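Local coordinates for protein putative sulfatase yidJ (Bacteroides fragilis, PDB 2QZU) that probably hydrolyses sulfate esters as a metal-dependent arylsulfatase of the sulfatase family, within the alkaline phosphatase clan, at residues N68-Y73 with S333-M338; K326-E331 with Q399-V404. All coordinates share one frame; numbering follows the deposited sequence.

Contact 1: residues N68-Y73 with S333-M338; sequences NAISSY and SMRIPM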
loop_
_atom_site.group_PDB
_atom_site.type_symbol
_atom_site.label_atom_id
_atom_site.label_comp_id
_atom_site.label_asym_id
_atom_site.label_seq_id
_atom_site.Cartn_x
_atom_site.Cartn_y
_atom_site.Cartn_z
ATOM N N ASN A 68 18.820 -16.768 21.840
ATOM C CA ASN A 68 17.598 -16.796 22.655
ATOM C C ASN A 68 17.183 -15.388 23.092
ATOM O O ASN A 68 16.370 -15.238 24.004
ATOM C CB ASN A 68 17.775 -17.651 23.920
ATOM C CG ASN A 68 17.924 -19.130 23.623
ATOM O OD1 ASN A 68 17.263 -19.670 22.739
ATOM N ND2 ASN A 68 18.781 -19.798 24.384
ATOM N N ALA A 69 17.736 -14.362 22.451
ATOM C CA ALA A 69 17.414 -12.973 22.812
ATOM C C ALA A 69 15.957 -12.609 22.542
ATOM O O ALA A 69 15.382 -13.038 21.546
ATOM C CB ALA A 69 18.328 -12.015 22.059
ATOM N N ILE A 70 15.365 -11.802 23.423
ATOM C CA ILE A 70 13.969 -11.397 23.257
ATOM C C ILE A 70 13.712 -9.920 23.556
ATOM O O ILE A 70 14.592 -9.201 24.026
ATOM C CB ILE A 70 13.029 -12.231 24.177
ATOM C CG1 ILE A 70 13.393 -12.027 25.650
ATOM C CG2 ILE A 70 13.146 -13.713 23.855
ATOM C CD1 ILE A 70 12.665 -10.870 26.318
ATOM N N SER A 71 12.490 -9.484 23.257
ATOM C CA SER A 71 12.033 -8.127 23.529
ATOM C C SER A 71 10.767 -8.348 24.370
ATOM O O SER A 71 9.790 -8.936 23.896
ATOM C CB SER A 71 11.692 -7.389 22.233
ATOM O OG SER A 71 11.254 -6.066 22.512
ATOM N N SER A 72 10.798 -7.887 25.615
ATOM C CA SER A 72 9.685 -8.076 26.548
ATOM C C SER A 72 8.352 -7.419 26.185
ATOM O O SER A 72 7.288 -7.964 26.488
ATOM C CB SER A 72 10.124 -7.645 27.951
ATOM O OG SER A 72 11.112 -8.534 28.448
ATOM N N TYR A 73 8.400 -6.243 25.573
ATOM C CA TYR A 73 7.178 -5.565 25.144
ATOM C C TYR A 73 7.440 -5.377 23.655
ATOM O O TYR A 73 7.957 -4.344 23.231
ATOM C CB TYR A 73 7.029 -4.209 25.840
ATOM C CG TYR A 73 5.630 -3.625 25.783
ATOM C CD1 TYR A 73 4.719 -4.032 24.812
ATOM C CD2 TYR A 73 5.220 -2.655 26.703
ATOM C CE1 TYR A 73 3.431 -3.494 24.753
ATOM C CE2 TYR A 73 3.930 -2.102 26.648
ATOM C CZ TYR A 73 3.046 -2.531 25.670
ATOM O OH TYR A 73 1.774 -2.002 25.605
ATOM N N SER A 333 7.130 -13.214 17.722
ATOM C CA SER A 333 6.965 -11.810 18.073
ATOM C C SER A 333 8.047 -11.337 19.054
ATOM O O SER A 333 8.637 -10.264 18.880
ATOM C CB SER A 333 5.572 -11.603 18.686
ATOM O OG SER A 333 5.429 -10.310 19.242
HETATM N N MSE A 334 8.312 -12.143 20.078
HETATM C CA MSE A 334 9.305 -11.801 21.096
HETATM C C MSE A 334 10.773 -11.991 20.696
HETATM O O MSE A 334 11.624 -11.193 21.082
HETATM C CB MSE A 334 9.051 -12.605 22.382
HETATM C CG MSE A 334 7.737 -12.295 23.099
HETATM SE SE MSE A 334 7.633 -13.202 24.835
HETATM C CE MSE A 334 8.886 -12.083 25.795
ATOM N N ARG A 335 11.076 -13.042 19.938
ATOM C CA ARG A 335 12.459 -13.314 19.546
ATOM C C ARG A 335 13.056 -12.286 18.589
ATOM O O ARG A 335 12.479 -11.969 17.546
ATOM C CB ARG A 335 12.567 -14.724 18.955
ATOM C CG ARG A 335 12.574 -15.823 20.009
ATOM C CD ARG A 335 13.990 -16.099 20.501
ATOM N NE ARG A 335 14.816 -16.565 19.393
ATOM C CZ ARG A 335 15.826 -15.888 18.854
ATOM N NH1 ARG A 335 16.495 -16.410 17.836
ATOM N NH2 ARG A 335 16.186 -14.708 19.343
ATOM N N ILE A 336 14.220 -11.765 18.966
ATOM C CA ILE A 336 14.925 -10.772 18.171
ATOM C C ILE A 336 16.384 -11.155 17.975
ATOM O O ILE A 336 16.948 -11.941 18.747
ATOM C CB ILE A 336 14.911 -9.375 18.850
ATOM C CG1 ILE A 336 15.525 -9.471 20.252
ATOM C CG2 ILE A 336 13.495 -8.843 18.924
ATOM C CD1 ILE A 336 15.771 -8.119 20.925
ATOM N N PRO A 337 17.007 -10.634 16.908
ATOM C CA PRO A 337 18.413 -10.949 16.675
ATOM C C PRO A 337 19.200 -10.178 17.726
ATOM O O PRO A 337 18.730 -9.159 18.242
ATOM C CB PRO A 337 18.658 -10.420 15.268
ATOM C CG PRO A 337 17.734 -9.249 15.186
ATOM C CD PRO A 337 16.469 -9.802 15.819
HETATM N N MSE A 338 20.387 -10.667 18.046
HETATM C CA MSE A 338 21.233 -10.023 19.037
HETATM C C MSE A 338 22.643 -10.528 18.795
HETATM O O MSE A 338 23.047 -11.562 19.328
HETATM C CB MSE A 338 20.761 -10.400 20.446
HETATM C CG MSE A 338 21.559 -9.809 21.587
HETATM SE SE MSE A 338 21.261 -7.919 21.844
HETATM C CE MSE A 338 19.452 -7.972 22.576
#

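Contact 2: residues K326-E331 with Q399-V404; sequences KDIFYE and QPYYFV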
loop_
_atom_site.group_PDB
_atom_site.type_symbol
_atom_site.label_atom_id
_atom_site.label_comp_id
_atom_site.label_asym_id
_atom_site.label_seq_id
_atom_site.Cartn_x
_atom_site.Cartn_y
_atom_site.Cartn_z
ATOM N N LYS A 326 2.652 -7.804 15.582
ATOM C CA LYS A 326 3.335 -8.310 16.766
ATOM C C LYS A 326 2.488 -7.854 17.990
ATOM O O LYS A 326 1.250 -7.857 17.955
ATOM C CB LYS A 326 4.762 -7.839 16.926
ATOM C CG LYS A 326 4.912 -6.364 17.183
ATOM C CD LYS A 326 3.967 -5.541 16.341
ATOM C CE LYS A 326 4.525 -5.292 14.960
ATOM N NZ LYS A 326 4.551 -3.832 14.642
ATOM N N ASP A 327 3.167 -7.451 19.060
ATOM C CA ASP A 327 2.517 -7.015 20.290
ATOM C C ASP A 327 1.846 -8.225 20.970
ATOM O O ASP A 327 0.715 -8.132 21.446
ATOM C CB ASP A 327 1.457 -5.941 20.007
ATOM C CG ASP A 327 1.105 -5.140 21.267
ATOM O OD1 ASP A 327 1.610 -5.490 22.337
ATOM O OD2 ASP A 327 0.336 -4.160 21.193
ATOM N N ILE A 328 2.564 -9.344 21.019
ATOM C CA ILE A 328 2.040 -10.564 21.621
ATOM C C ILE A 328 3.171 -11.456 22.130
ATOM O O ILE A 328 4.317 -11.333 21.696
ATOM C CB ILE A 328 1.164 -11.328 20.600
ATOM C CG1 ILE A 328 0.417 -12.464 21.294
ATOM C CG2 ILE A 328 2.025 -11.859 19.465
ATOM C CD1 ILE A 328 -0.663 -11.994 22.246
ATOM N N PHE A 329 2.841 -12.363 23.038
ATOM C CA PHE A 329 3.830 -13.233 23.661
ATOM C C PHE A 329 4.432 -14.371 22.843
ATOM O O PHE A 329 5.397 -14.996 23.284
ATOM C CB PHE A 329 3.251 -13.799 24.956
ATOM C CG PHE A 329 1.847 -14.295 24.814
ATOM C CD1 PHE A 329 0.786 -13.579 25.362
ATOM C CD2 PHE A 329 1.577 -15.450 24.086
ATOM C CE1 PHE A 329 -0.528 -14.012 25.188
ATOM C CE2 PHE A 329 0.268 -15.890 23.904
ATOM C CZ PHE A 329 -0.785 -15.168 24.455
ATOM N N TYR A 330 3.880 -14.650 21.668
ATOM C CA TYR A 330 4.408 -15.727 20.835
ATOM C C TYR A 330 5.875 -15.508 20.458
ATOM O O TYR A 330 6.318 -14.371 20.263
ATOM C CB TYR A 330 3.559 -15.878 19.568
ATOM C CG TYR A 330 2.179 -16.442 19.832
ATOM C CD1 TYR A 330 2.024 -17.706 20.411
ATOM C CD2 TYR A 330 1.033 -15.724 19.500
ATOM C CE1 TYR A 330 0.758 -18.240 20.654
ATOM C CE2 TYR A 330 -0.241 -16.248 19.735
ATOM C CZ TYR A 330 -0.368 -17.508 20.314
ATOM O OH TYR A 330 -1.620 -18.031 20.559
ATOM N N GLU A 331 6.619 -16.607 20.358
ATOM C CA GLU A 331 8.036 -16.560 20.011
ATOM C C GLU A 331 8.384 -15.733 18.767
ATOM O O GLU A 331 9.357 -14.987 18.784
ATOM C CB GLU A 331 8.580 -17.978 19.817
ATOM C CG GLU A 331 8.744 -18.783 21.092
ATOM C CD GLU A 331 9.755 -18.170 22.033
ATOM O OE1 GLU A 331 9.338 -17.482 22.985
ATOM O OE2 GLU A 331 10.969 -18.372 21.810
ATOM N N GLN A 399 12.793 -13.641 31.803
ATOM C CA GLN A 399 12.423 -12.318 31.311
ATOM C C GLN A 399 10.915 -12.116 31.337
ATOM O O GLN A 399 10.147 -13.059 31.137
ATOM C CB GLN A 399 12.934 -12.125 29.879
ATOM C CG GLN A 399 14.451 -12.107 29.738
ATOM C CD GLN A 399 15.078 -10.810 30.218
ATOM O OE1 GLN A 399 14.386 -9.905 30.685
ATOM N NE2 GLN A 399 16.399 -10.713 30.099
ATOM N N PRO A 400 10.470 -10.875 31.576
ATOM C CA PRO A 400 9.041 -10.561 31.623
ATOM C C PRO A 400 8.418 -10.343 30.243
ATOM O O PRO A 400 9.124 -10.242 29.237
ATOM C CB PRO A 400 9.009 -9.284 32.452
ATOM C CG PRO A 400 10.265 -8.588 31.999
ATOM C CD PRO A 400 11.279 -9.711 31.997
ATOM N N TYR A 401 7.089 -10.301 30.211
ATOM C CA TYR A 401 6.332 -10.028 28.991
ATOM C C TYR A 401 5.321 -8.948 29.355
ATOM O O TYR A 401 4.741 -8.982 30.441
ATOM C CB TYR A 401 5.570 -11.253 28.484
ATOM C CG TYR A 401 4.551 -10.875 27.427
ATOM C CD1 TYR A 401 4.957 -10.419 26.172
ATOM C CD2 TYR A 401 3.187 -10.886 27.710
ATOM C CE1 TYR A 401 4.030 -9.977 25.228
ATOM C CE2 TYR A 401 2.251 -10.442 26.774
ATOM C CZ TYR A 401 2.680 -9.989 25.538
ATOM O OH TYR A 401 1.763 -9.536 24.611
ATOM N N TYR A 402 5.088 -8.008 28.446
ATOM C CA TYR A 402 4.154 -6.920 28.715
ATOM C C TYR A 402 3.213 -6.522 27.591
ATOM O O TYR A 402 3.540 -6.615 26.410
ATOM C CB TYR A 402 4.914 -5.626 29.053
ATOM C CG TYR A 402 5.716 -5.638 30.316
ATOM C CD1 TYR A 402 5.132 -5.295 31.538
ATOM C CD2 TYR A 402 7.062 -5.996 30.300
ATOM C CE1 TYR A 402 5.874 -5.310 32.710
ATOM C CE2 TYR A 402 7.811 -6.016 31.467
ATOM C CZ TYR A 402 7.209 -5.674 32.667
ATOM O OH TYR A 402 7.934 -5.719 33.832
ATOM N N PHE A 403 2.041 -6.062 28.011
ATOM C CA PHE A 403 1.050 -5.449 27.149
ATOM C C PHE A 403 0.302 -4.559 28.124
ATOM O O PHE A 403 -0.311 -5.047 29.074
ATOM C CB PHE A 403 0.030 -6.376 26.498
ATOM C CG PHE A 403 -1.031 -5.604 25.763
ATOM C CD1 PHE A 403 -0.690 -4.847 24.641
ATOM C CD2 PHE A 403 -2.323 -5.495 26.273
ATOM C CE1 PHE A 403 -1.612 -3.985 24.048
ATOM C CE2 PHE A 403 -3.251 -4.635 25.688
ATOM C CZ PHE A 403 -2.894 -3.876 24.572
ATOM N N VAL A 404 0.393 -3.254 27.906
ATOM C CA VAL A 404 -0.269 -2.288 28.772
ATOM C C VAL A 404 -1.259 -1.475 27.951
ATOM O O VAL A 404 -0.896 -0.910 26.919
ATOM C CB VAL A 404 0.756 -1.310 29.407
ATOM C CG1 VAL A 404 0.037 -0.329 30.338
ATOM C CG2 VAL A 404 1.817 -2.082 30.164
HETATM O O HOH W 1 2.979 -7.157 23.838
HETATM O O HOH W 2 -0.967 -8.715 23.664
#

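Contact 1: residues N68-Y73 with S333-M338
The carbonyl oxygen of Ala69 is gripped by two donors of 333-338. The guanidinium nitrogen NH2 of Arg335 lies 2.9 Å from Ala69 O; it approaches in the carbonyl plane, on a lone pair, and the oxygen sits only 3° out of the guanidinium plane. The second donor, Ile336 N, stands above the carbonyl plane, 3.1 Å from Ala69 O, with a nearly straight N-H...O angle of 170°. The bend at chi2 (-88°) sets CD of Arg335 against Ala69 O; a second bend, at chi3, turns NE. Asn68 CA covers one face of the guanidinium near its rim. The other terminal nitrogen, NH1, forms a salt bridge with Asp41, which fixes the group from a second direction.

Two residues along from Ala69, Ser71 N donates to Met334 O at 2.9 Å. This bond and that of Ile336 N flank Ile70 and Arg335, whose CA atoms are 4.4 Å apart, making a single beta bridge, a non-hydrogen-bonded antiparallel pair. Ile70 CA also comes within 3.2 Å of Met334 O, a CA-H...O contact in the same bridge.

Apolar groups flank the backbone bonds. Ile70 and selenomethionine Met334 run side by side in the same direction, with CD1 of Ile70 4.0 Å from CE of Met334. Ile336 sends CD1 to Ile70 O, and its CG2 meets Ser71 CB. Ala69 CB is modelled only 3.3 Å from Met338 CB, closer than two such carbons normally come, so the exact spacing is doubtful.

Ser71 OG bonds to Asp313 O, beyond strand 306-311. The bridge lies where strand 64-66 runs out toward helix 76-85 and helix 331-334 gives way to strand 338-341, neighbouring strands in the central mixed sheet of this alkaline phosphatase-like sulfatase fold.

Contact 2: residues K326-E331 with Q399-V404
Phe329 meets the Tyr401 ring in two ways at once. Its CB stands over the centre of the tyrosine face, 3.7 Å from the Tyr401 ring centroid and almost on the ring normal, a CH-pi contact. Its own ring then presents an edge to the same tyrosine: the planes are 79° apart with centroids separated by 5.6 Å, an offset edge-to-face pair. The closest ring atoms are Phe329 CD1 and Tyr401 CE2, at 3.7 Å, with CE2 near the phenylalanine plane. One face of the Phe329 ring is covered near its rim by Ile328 CD1.

In Tyr401, chi1 of 167° sets CG anti to the backbone N; the hydroxyl at the far end of the ring lies with OH 3.2 Å from Ile328 CA. Two waters bond to this hydroxyl. One accepts from Tyr401 OH and donates to both Asp327 OD1, 2.6 Å from the water, and Tyr402 O. The other donates to Tyr401 OH and to Asp327 O, 2.8 Å from that water. Solvent thus carries the polar connection between loop and strand.

Asp327 and Phe403 cross at about a right angle, their carboxylate and ring planes 54° apart. OD1 approaches the ring edge near its plane, 3.3 Å from Phe403 CD1, while OD2 is nearer CE1.

Farther out, Phe329 packs on Ile436 and Phe438 of strand 431-439, and Gln20 of the second subunit packs on Phe403. The arrangement is an aromatic and water-mediated junction between the loop leading into helix 331-334 and strand 399-404, the outermost of the four-stranded antiparallel sheet within this chain, the smaller C-terminal sheet of the sulfatase fold.

Contact 1 is buried, contact 2 partly buried and reaching the second subunit; their centres are about 8 Å and about 13 Å, respectively, from the centre of the chain. Their chemistry differs: direct backbone and guanidinium bonds join the segments of contact 1, while rings and bound waters join those of contact 2. Their centres are about 9 Å apart and both use neighbouring parts of the chain around helix 331-334. Ser333 OG probably bonds to Ile328 O at 2.9 Å, and Ser72 O probably accepts from Tyr402 N at 2.9 Å. Contact 1 lies at strand ends of the central mixed sheet; contact 2 sets the loop before helix 331-334 against the four-stranded sheet's outer strand.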